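Local coordinates for oxidoreductase, NAD-binding/iron-sulfur cluster-binding protein (Nitratireductor pacificus pht-3B, PDB 6ZXU) that probably catalyses the reductive removal of halogen from organohalides, using a bound cobalamin and two [4Fe-4S] clusters, at residues 87-92 / 193-198; 138-143 / 236-241; 184-189 / 339-344. All blocks are in the same frame, centred on the assembly; numbering follows the deposited sequence.

Contact 1. Residues 87-92 / 193-198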
loop_
_atom_site.group_PDB
_atom_site.type_symbol
_atom_site.label_atom_id
_atom_site.label_comp_id
_atom_site.label_asym_id
_atom_site.label_seq_id
_atom_site.Cartn_x
_atom_site.Cartn_y
_atom_site.Cartn_z
ATOM N N PHE A 87 6.017 -9.609 -17.677
ATOM C CA PHE A 87 5.666 -8.220 -17.963
ATOM C C PHE A 87 6.910 -7.265 -18.015
ATOM O O PHE A 87 6.746 -6.025 -17.999
ATOM C CB PHE A 87 4.636 -7.717 -16.913
ATOM C CG PHE A 87 3.473 -8.666 -16.724
ATOM C CD1 PHE A 87 2.582 -8.864 -17.777
ATOM C CD2 PHE A 87 3.337 -9.413 -15.589
ATOM C CE1 PHE A 87 1.576 -9.804 -17.694
ATOM C CE2 PHE A 87 2.304 -10.310 -15.484
ATOM C CZ PHE A 87 1.425 -10.504 -16.523
ATOM N N LEU A 88 8.097 -7.840 -18.088
ATOM C CA LEU A 88 9.334 -7.079 -18.279
ATOM C C LEU A 88 9.418 -6.500 -19.681
ATOM O O LEU A 88 10.082 -5.480 -19.925
ATOM C CB LEU A 88 10.528 -7.956 -18.017
ATOM C CG LEU A 88 10.673 -8.496 -16.654
ATOM C CD1 LEU A 88 11.813 -9.492 -16.577
ATOM C CD2 LEU A 88 10.889 -7.437 -15.578
ATOM N N ASP A 89 8.666 -7.063 -20.620
ATOM C CA ASP A 89 8.447 -6.361 -21.900
ATOM C C ASP A 89 6.985 -6.443 -22.292
ATOM O O ASP A 89 6.206 -7.141 -21.670
ATOM C CB ASP A 89 9.250 -7.006 -23.004
ATOM C CG ASP A 89 9.751 -5.953 -24.103
ATOM O OD1 ASP A 89 9.120 -4.824 -24.274
ATOM O OD2 ASP A 89 10.791 -6.328 -24.785
ATOM N N GLY A 90 6.610 -5.654 -23.256
ATOM C CA GLY A 90 5.224 -5.513 -23.614
ATOM C C GLY A 90 5.025 -4.549 -24.773
ATOM O O GLY A 90 5.948 -3.934 -25.300
ATOM N N PRO A 91 3.767 -4.347 -25.133
ATOM C CA PRO A 91 3.458 -3.326 -26.125
ATOM C C PRO A 91 3.827 -1.889 -25.728
ATOM O O PRO A 91 3.685 -1.475 -24.546
ATOM C CB PRO A 91 1.919 -3.424 -26.267
ATOM C CG PRO A 91 1.437 -3.981 -24.966
ATOM C CD PRO A 91 2.566 -4.893 -24.475
ATOM N N VAL A 92 4.206 -1.107 -26.743
ATOM C CA VAL A 92 4.531 0.298 -26.562
ATOM C C VAL A 92 3.356 1.134 -27.123
ATOM O O VAL A 92 2.893 0.917 -28.218
ATOM C CB VAL A 92 5.831 0.607 -27.293
ATOM C CG1 VAL A 92 6.257 2.009 -27.058
ATOM C CG2 VAL A 92 6.908 -0.372 -26.868
ATOM N N PRO A 193 10.010 2.481 -26.043
ATOM C CA PRO A 193 10.404 1.119 -25.746
ATOM C C PRO A 193 11.296 1.011 -24.538
ATOM O O PRO A 193 12.149 1.866 -24.270
ATOM C CB PRO A 193 11.175 0.697 -27.004
ATOM C CG PRO A 193 10.493 1.491 -28.078
ATOM C CD PRO A 193 10.262 2.823 -27.459
ATOM N N ALA A 194 11.054 -0.002 -23.762
ATOM C CA ALA A 194 11.737 -0.232 -22.461
ATOM C C ALA A 194 11.573 -1.652 -22.014
ATOM O O ALA A 194 10.538 -2.307 -22.282
ATOM C CB ALA A 194 11.153 0.715 -21.423
ATOM N N ARG A 195 12.591 -2.165 -21.427
ATOM C CA ARG A 195 12.636 -3.552 -21.052
ATOM C C ARG A 195 13.203 -3.654 -19.630
ATOM O O ARG A 195 14.190 -2.971 -19.284
ATOM C CB ARG A 195 13.535 -4.296 -22.018
ATOM C CG ARG A 195 13.987 -5.692 -21.640
ATOM C CD ARG A 195 12.874 -6.660 -21.596
ATOM N NE ARG A 195 13.248 -8.041 -21.929
ATOM C CZ ARG A 195 13.803 -8.952 -21.151
ATOM N NH1 ARG A 195 14.172 -8.746 -19.893
ATOM N NH2 ARG A 195 14.010 -10.181 -21.674
ATOM N N GLY A 196 12.573 -4.481 -18.775
ATOM C CA GLY A 196 13.016 -4.702 -17.427
ATOM C C GLY A 196 13.899 -5.911 -17.353
ATOM O O GLY A 196 13.796 -6.829 -18.176
ATOM N N HIS A 197 14.781 -5.894 -16.391
ATOM C CA HIS A 197 15.744 -6.949 -16.196
ATOM C C HIS A 197 15.941 -7.217 -14.748
ATOM O O HIS A 197 15.972 -6.269 -13.924
ATOM C CB HIS A 197 17.141 -6.562 -16.834
ATOM C CG HIS A 197 17.075 -5.998 -18.208
ATOM N ND1 HIS A 197 17.407 -6.707 -19.347
ATOM C CD2 HIS A 197 16.704 -4.775 -18.640
ATOM C CE1 HIS A 197 17.263 -5.943 -20.405
ATOM N NE2 HIS A 197 16.852 -4.759 -20.007
ATOM N N PHE A 198 16.159 -8.471 -14.382
ATOM C CA PHE A 198 16.583 -8.795 -13.042
ATOM C C PHE A 198 17.256 -10.140 -13.147
ATOM O O PHE A 198 17.396 -10.678 -14.244
ATOM C CB PHE A 198 15.410 -8.803 -12.049
ATOM C CG PHE A 198 14.553 -10.044 -12.112
ATOM C CD1 PHE A 198 13.782 -10.257 -13.207
ATOM C CD2 PHE A 198 14.554 -10.973 -11.087
ATOM C CE1 PHE A 198 13.031 -11.406 -13.289
ATOM C CE2 PHE A 198 13.768 -12.092 -11.135
ATOM C CZ PHE A 198 13.057 -12.340 -12.281
HETATM O O HOH W 1 9.699 -2.203 -25.412
HETATM O O HOH W 2 12.197 -8.606 -24.473
#
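L88 lays its side chain over the backbone of G196, with CD2 3.9 Å from G196 CA and CD1 running on to the edge of the F198 ring, 4.0 Å from F198 CD1. The leucine can lie this close because G196 has no side chain: a CB there would point at the loop and meet CD2. One main-chain bond ties the loop to the strand, G196 N to L88 O at 2.9 Å and nearly straight (166°). The same oxygen also accepts from R188 of helix 168-190, while R195 CA comes within 3.4 Å of it in a CA-H...O contact.

D89 and R195 are oppositely charged but do not form a salt bridge, since D89 OD2 stays 4.1 Å from R195 NE. A water to one side of the pair bridges them, giving a hydrogen bond to D89 OD2 and taking one from R195 NE in the guanidinium plane. The arginine chain is bent at chi2 (66°), which sets CD; further out, NH1 donates to G196 O at 2.6 Å, while NH2 is paired with D201. A second water joins D89 OD1 to A194 N. The loop after helix 74-85 thus runs antiparallel beside 194-198, an outermost strand of its four-stranded sheet. Any attraction between the two charges is probably moderated by the shared water, and the direct polar tie is the main-chain bond to L88 O.

Contact 2. Residues 138-143 / 236-241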
loop_
_atom_site.group_PDB
_atom_site.type_symbol
_atom_site.label_atom_id
_atom_site.label_comp_id
_atom_site.label_asym_id
_atom_site.label_seq_id
_atom_site.Cartn_x
_atom_site.Cartn_y
_atom_site.Cartn_z
ATOM N N PRO A 138 18.851 -2.793 -29.634
ATOM C CA PRO A 138 19.902 -1.853 -29.996
ATOM C C PRO A 138 19.466 -0.401 -29.913
ATOM O O PRO A 138 20.301 0.468 -29.973
ATOM C CB PRO A 138 20.196 -2.173 -31.468
ATOM C CG PRO A 138 19.521 -3.458 -31.778
ATOM C CD PRO A 138 18.504 -3.719 -30.743
ATOM N N SER A 139 18.190 -0.109 -29.800
ATOM C CA SER A 139 17.785 1.298 -29.605
ATOM C C SER A 139 17.914 1.810 -28.122
ATOM O O SER A 139 17.633 2.974 -27.842
ATOM C CB SER A 139 16.335 1.480 -30.056
ATOM O OG SER A 139 15.374 0.988 -29.087
ATOM N N HIS A 140 18.279 0.934 -27.193
ATOM C CA HIS A 140 18.348 1.343 -25.774
ATOM C C HIS A 140 19.662 2.028 -25.504
ATOM O O HIS A 140 20.724 1.392 -25.619
ATOM C CB HIS A 140 18.175 0.140 -24.873
ATOM C CG HIS A 140 16.774 -0.396 -24.899
ATOM N ND1 HIS A 140 16.366 -1.444 -24.119
ATOM C CD2 HIS A 140 15.685 -0.018 -25.618
ATOM C CE1 HIS A 140 15.095 -1.718 -24.389
ATOM N NE2 HIS A 140 14.658 -0.859 -25.283
ATOM N N THR A 141 19.587 3.241 -25.009
ATOM C CA THR A 141 20.810 4.027 -24.663
ATOM C C THR A 141 21.063 4.310 -23.139
ATOM O O THR A 141 22.116 4.813 -22.750
ATOM C CB THR A 141 20.645 5.372 -25.354
ATOM O OG1 THR A 141 19.375 5.951 -25.013
ATOM C CG2 THR A 141 20.695 5.199 -26.881
ATOM N N HIS A 142 20.065 4.004 -22.309
ATOM C CA HIS A 142 20.066 4.309 -20.905
ATOM C C HIS A 142 19.521 3.199 -20.063
ATOM O O HIS A 142 18.700 2.411 -20.530
ATOM C CB HIS A 142 19.275 5.595 -20.680
ATOM C CG HIS A 142 19.956 6.809 -21.236
ATOM N ND1 HIS A 142 19.753 7.236 -22.546
ATOM C CD2 HIS A 142 20.813 7.704 -20.668
ATOM C CE1 HIS A 142 20.457 8.344 -22.756
ATOM N NE2 HIS A 142 21.090 8.659 -21.627
ATOM N N ALA A 143 20.013 3.144 -18.817
ATOM C CA ALA A 143 19.594 2.210 -17.857
ATOM C C ALA A 143 19.231 2.958 -16.535
ATOM O O ALA A 143 20.015 3.757 -16.010
ATOM C CB ALA A 143 20.635 1.186 -17.604
ATOM N N VAL A 236 16.921 -3.523 -13.344
ATOM C CA VAL A 236 17.311 -2.533 -14.373
ATOM C C VAL A 236 16.158 -2.360 -15.342
ATOM O O VAL A 236 15.436 -3.302 -15.681
ATOM C CB VAL A 236 18.565 -2.974 -15.138
ATOM C CG1 VAL A 236 18.827 -2.021 -16.278
ATOM C CG2 VAL A 236 19.761 -3.081 -14.199
ATOM N N VAL A 237 15.931 -1.132 -15.731
ATOM C CA VAL A 237 15.102 -0.854 -16.885
ATOM C C VAL A 237 16.004 -0.183 -17.952
ATOM O O VAL A 237 16.573 0.894 -17.720
ATOM C CB VAL A 237 13.944 0.078 -16.535
ATOM C CG1 VAL A 237 13.141 0.413 -17.764
ATOM C CG2 VAL A 237 13.038 -0.569 -15.458
ATOM N N THR A 238 16.123 -0.808 -19.138
ATOM C CA THR A 238 16.860 -0.233 -20.233
ATOM C C THR A 238 15.850 0.403 -21.162
ATOM O O THR A 238 14.726 -0.101 -21.349
ATOM C CB THR A 238 17.696 -1.260 -21.014
ATOM O OG1 THR A 238 16.824 -2.296 -21.517
ATOM C CG2 THR A 238 18.757 -1.850 -20.133
ATOM N N THR A 239 16.218 1.507 -21.765
ATOM C CA THR A 239 15.307 2.227 -22.637
ATOM C C THR A 239 16.076 3.208 -23.542
ATOM O O THR A 239 17.247 3.518 -23.297
ATOM C CB THR A 239 14.251 2.991 -21.783
ATOM O OG1 THR A 239 13.316 3.674 -22.620
ATOM C CG2 THR A 239 14.896 4.031 -20.889
ATOM N N GLY A 240 15.401 3.669 -24.583
ATOM C CA GLY A 240 15.863 4.757 -25.428
ATOM C C GLY A 240 15.274 6.090 -25.002
ATOM O O GLY A 240 15.644 7.127 -25.549
ATOM N N TYR A 241 14.377 6.086 -24.005
ATOM C CA TYR A 241 13.922 7.325 -23.277
ATOM C C TYR A 241 15.201 7.927 -22.625
ATOM O O TYR A 241 15.761 7.380 -21.662
ATOM C CB TYR A 241 12.902 6.909 -22.183
ATOM C CG TYR A 241 12.210 7.968 -21.321
ATOM C CD1 TYR A 241 11.441 8.917 -21.875
ATOM C CD2 TYR A 241 12.241 7.857 -19.953
ATOM C CE1 TYR A 241 10.708 9.794 -21.110
ATOM C CE2 TYR A 241 11.544 8.736 -19.120
ATOM C CZ TYR A 241 10.750 9.686 -19.677
ATOM O OH TYR A 241 10.029 10.571 -18.861
HETATM O O HOH W 3 17.970 7.393 -26.546
#
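This is an antiparallel strand pairing that opens into a classic beta bulge, between the two inner strands of a four-stranded antiparallel sheet, at the end where 142-149 begins and 232-239 finishes. T141 and H142 both face T239. The carbonyl oxygen of T239 accepts from both: H142 N lies nearly in line with the C=O bond, whereas T141 N, 2.9 Å from T239 O, sits above the carbonyl plane. In return T239 N donates to H142 O at 2.9 Å, completing the hydrogen-bonded pair. A143 and T238 follow as the non-hydrogen-bonded pair, and A143 CB reaches diagonally to V236 CG1 at 3.9 Å.

Before the bulge, H140 folds back over the end of the opposite strand. Its CG lies anti to the carbonyl carbon (chi1 -70°), and one ring face covers the backbone of T238 and T239. T239 CA makes a CH-pi contact with that face, 3.9 Å from the ring centroid and 17° off the normal. At the rim, H140 ND1 and T238 OG1 share a hydrogen bond of 2.8 Å; the same hydroxyl also bonds H197 NE2 on strand 194-198, so it links two histidines.

After T239 the chain leaves the sheet through an ST turn, Y241 N donating to T239 OG1, a hydroxyl that bonds P193 O as well. On the facing segment, within the bulge itself, T141 OG1 hydrogen-bonds H142 ND1 at 2.8 Å.

Contact 3. Residues 184-189 / 339-344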
loop_
_atom_site.group_PDB
_atom_site.type_symbol
_atom_site.label_atom_id
_atom_site.label_comp_id
_atom_site.label_asym_id
_atom_site.label_seq_id
_atom_site.Cartn_x
_atom_site.Cartn_y
_atom_site.Cartn_z
ATOM N N SER A 184 9.186 -0.392 -16.385
ATOM C CA SER A 184 9.270 -0.590 -17.830
ATOM C C SER A 184 7.950 -0.413 -18.490
ATOM O O SER A 184 7.840 0.272 -19.526
ATOM C CB SER A 184 9.894 -1.933 -18.152
ATOM O OG SER A 184 9.089 -3.026 -17.810
ATOM N N GLY A 185 6.878 -0.929 -17.867
ATOM C CA GLY A 185 5.565 -0.698 -18.426
ATOM C C GLY A 185 5.112 0.706 -18.410
ATOM O O GLY A 185 4.434 1.156 -19.322
ATOM N N TYR A 186 5.478 1.438 -17.364
ATOM C CA TYR A 186 5.202 2.891 -17.279
ATOM C C TYR A 186 5.859 3.663 -18.430
ATOM O O TYR A 186 5.210 4.502 -19.073
ATOM C CB TYR A 186 5.769 3.451 -15.939
ATOM C CG TYR A 186 5.901 4.916 -15.818
ATOM C CD1 TYR A 186 4.811 5.742 -15.997
ATOM C CD2 TYR A 186 7.104 5.501 -15.466
ATOM C CE1 TYR A 186 4.910 7.109 -15.851
ATOM C CE2 TYR A 186 7.235 6.895 -15.276
ATOM C CZ TYR A 186 6.151 7.698 -15.453
ATOM O OH TYR A 186 6.274 9.064 -15.318
ATOM N N VAL A 187 7.144 3.366 -18.716
ATOM C CA VAL A 187 7.854 4.074 -19.831
ATOM C C VAL A 187 7.231 3.655 -21.199
ATOM O O VAL A 187 7.034 4.497 -22.066
ATOM C CB VAL A 187 9.354 3.779 -19.778
ATOM C CG1 VAL A 187 10.102 4.312 -20.986
ATOM C CG2 VAL A 187 9.971 4.363 -18.512
ATOM N N ARG A 188 6.877 2.387 -21.343
ATOM C CA ARG A 188 6.183 1.886 -22.552
ATOM C C ARG A 188 4.849 2.576 -22.786
ATOM O O ARG A 188 4.503 2.927 -23.905
ATOM C CB ARG A 188 6.021 0.397 -22.511
ATOM C CG ARG A 188 7.303 -0.371 -22.740
ATOM C CD ARG A 188 7.046 -1.842 -22.974
ATOM N NE ARG A 188 6.375 -2.524 -21.824
ATOM C CZ ARG A 188 6.974 -3.161 -20.847
ATOM N NH1 ARG A 188 8.326 -3.194 -20.706
ATOM N NH2 ARG A 188 6.239 -3.733 -19.899
ATOM N N TRP A 189 4.117 2.872 -21.724
ATOM C CA TRP A 189 2.869 3.622 -21.859
ATOM C C TRP A 189 3.022 5.089 -22.172
ATOM O O TRP A 189 2.097 5.735 -22.683
ATOM C CB TRP A 189 2.018 3.458 -20.601
ATOM C CG TRP A 189 1.156 2.235 -20.632
ATOM C CD1 TRP A 189 1.374 1.010 -20.018
ATOM C CD2 TRP A 189 -0.051 2.107 -21.372
ATOM N NE1 TRP A 189 0.339 0.152 -20.311
ATOM C CE2 TRP A 189 -0.560 0.792 -21.127
ATOM C CE3 TRP A 189 -0.782 2.988 -22.211
ATOM C CZ2 TRP A 189 -1.743 0.318 -21.718
ATOM C CZ3 TRP A 189 -1.999 2.508 -22.806
ATOM C CH2 TRP A 189 -2.451 1.188 -22.542
ATOM N N MET A 339 -7.210 3.904 -13.881
ATOM C CA MET A 339 -6.154 3.517 -14.833
ATOM C C MET A 339 -5.902 4.587 -15.892
ATOM O O MET A 339 -5.472 4.300 -16.982
ATOM C CB MET A 339 -6.560 2.208 -15.517
ATOM C CG MET A 339 -6.430 1.011 -14.567
ATOM S SD MET A 339 -4.741 0.643 -14.237
ATOM C CE MET A 339 -4.705 -0.099 -12.584
ATOM N N LYS A 340 -6.137 5.821 -15.529
ATOM C CA LYS A 340 -5.928 6.911 -16.408
ATOM C C LYS A 340 -4.459 7.330 -16.478
ATOM O O LYS A 340 -4.035 7.885 -17.459
ATOM C CB LYS A 340 -6.747 8.113 -15.945
ATOM C CG LYS A 340 -8.204 7.845 -15.769
ATOM C CD LYS A 340 -8.899 9.213 -15.553
ATOM C CE LYS A 340 -10.026 9.177 -14.574
ATOM N NZ LYS A 340 -10.809 10.443 -14.500
ATOM N N HIS A 341 -3.659 7.076 -15.424
ATOM C CA HIS A 341 -2.268 7.502 -15.422
ATOM C C HIS A 341 -1.369 6.356 -15.844
ATOM O O HIS A 341 -1.627 5.209 -15.491
ATOM C CB HIS A 341 -1.895 8.001 -14.031
ATOM C CG HIS A 341 -0.564 8.667 -13.977
ATOM N ND1 HIS A 341 0.619 7.961 -13.986
ATOM C CD2 HIS A 341 -0.228 9.964 -13.894
ATOM C CE1 HIS A 341 1.637 8.801 -13.890
ATOM N NE2 HIS A 341 1.142 10.027 -13.862
ATOM N N PRO A 342 -0.317 6.629 -16.648
ATOM C CA PRO A 342 0.575 5.530 -17.144
ATOM C C PRO A 342 1.248 4.663 -16.094
ATOM O O PRO A 342 1.541 3.494 -16.361
ATOM C CB PRO A 342 1.665 6.299 -17.902
ATOM C CG PRO A 342 0.967 7.488 -18.432
ATOM C CD PRO A 342 -0.014 7.899 -17.357
ATOM N N LEU A 343 1.523 5.208 -14.922
ATOM C CA LEU A 343 2.100 4.429 -13.852
ATOM C C LEU A 343 1.167 3.358 -13.333
ATOM O O LEU A 343 1.568 2.200 -13.156
ATOM C CB LEU A 343 2.566 5.351 -12.704
ATOM C CG LEU A 343 3.298 4.662 -11.562
ATOM C CD1 LEU A 343 4.573 3.940 -11.993
ATOM C CD2 LEU A 343 3.648 5.659 -10.457
ATOM N N ALA A 344 -0.086 3.734 -13.085
ATOM C CA ALA A 344 -1.100 2.749 -12.731
ATOM C C ALA A 344 -1.294 1.671 -13.839
ATOM O O ALA A 344 -1.383 0.484 -13.561
ATOM C CB ALA A 344 -2.415 3.464 -12.484
#
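Y186 and P342 bury the most surface here, with W189 and L343 covering the flanks. The phenol ring of Y186 meets the start of the other helix with its CD1-CE1 side: CD1 stands 3.7 Å from P342 CB, which lies at the ring edge near its plane, and 3.5 Å from L343 N. Y186 CG is anti to the backbone N (chi1 165°), which sends CG off helix 168-190; the ring then meets the first turn of helix 342-354. Its hydroxyl reaches past these residues to N109 of helix 103-116, where it is hydrogen-bonded, so both the rim and the tip of the side chain are engaged.

P342, first residue of its helix, turns CB toward helix 168-190. P342 CB is touched by two residues three apart on that helix, the Y186 ring and W189 CB, the latter at 3.9 Å. This end of helix 342-354 carries an N-cap: H341 occupies the capping position, and its ND1 accepts from L343 N at 3.0 Å with an N-H...N angle of 163°. The donor is tilted 16° from the imidazole plane. NE2 of the same ring bonds F642 O, so both nitrogens are occupied and the ring's rotation is fixed. Accepting at ND1 implies that the proton is probably on NE2.

No hydrogen bond joins 184-189 to 339-344. L343 packs its CB against Y186 CD1 at 4.0 Å, crossing the tyrosine obliquely, while its CD1 approaches Y186 CB and CG. On its other sides L343 touches F116 of helix 103-116 and S447 of helix 445-469, and Y186 touches L110 and S113 of the former.

How the contacts relate
All three lie on the same side of the chain's centre, with contact 1 between the other two. Contacts 1 and 2, with centres about 10 Å apart, are on neighbouring strands of one sheet: H197 N lies 2.8 Å from V236 O. Contacts 1 and 3, about 12 Å apart, are joined by R188 of helix 168-190, whose NH1 lies 2.9 Å from A194 O. Contacts 2 and 3, about 17 Å apart, touch by packing, as V187 CG1 meets T239 OG1. Contact 3 comes nearer the cofactor: the side chain of H341 is about 14 Å from the bound cobalamin, whereas contacts 1 and 2 lie away from the cobalamin and iron-sulfur sites.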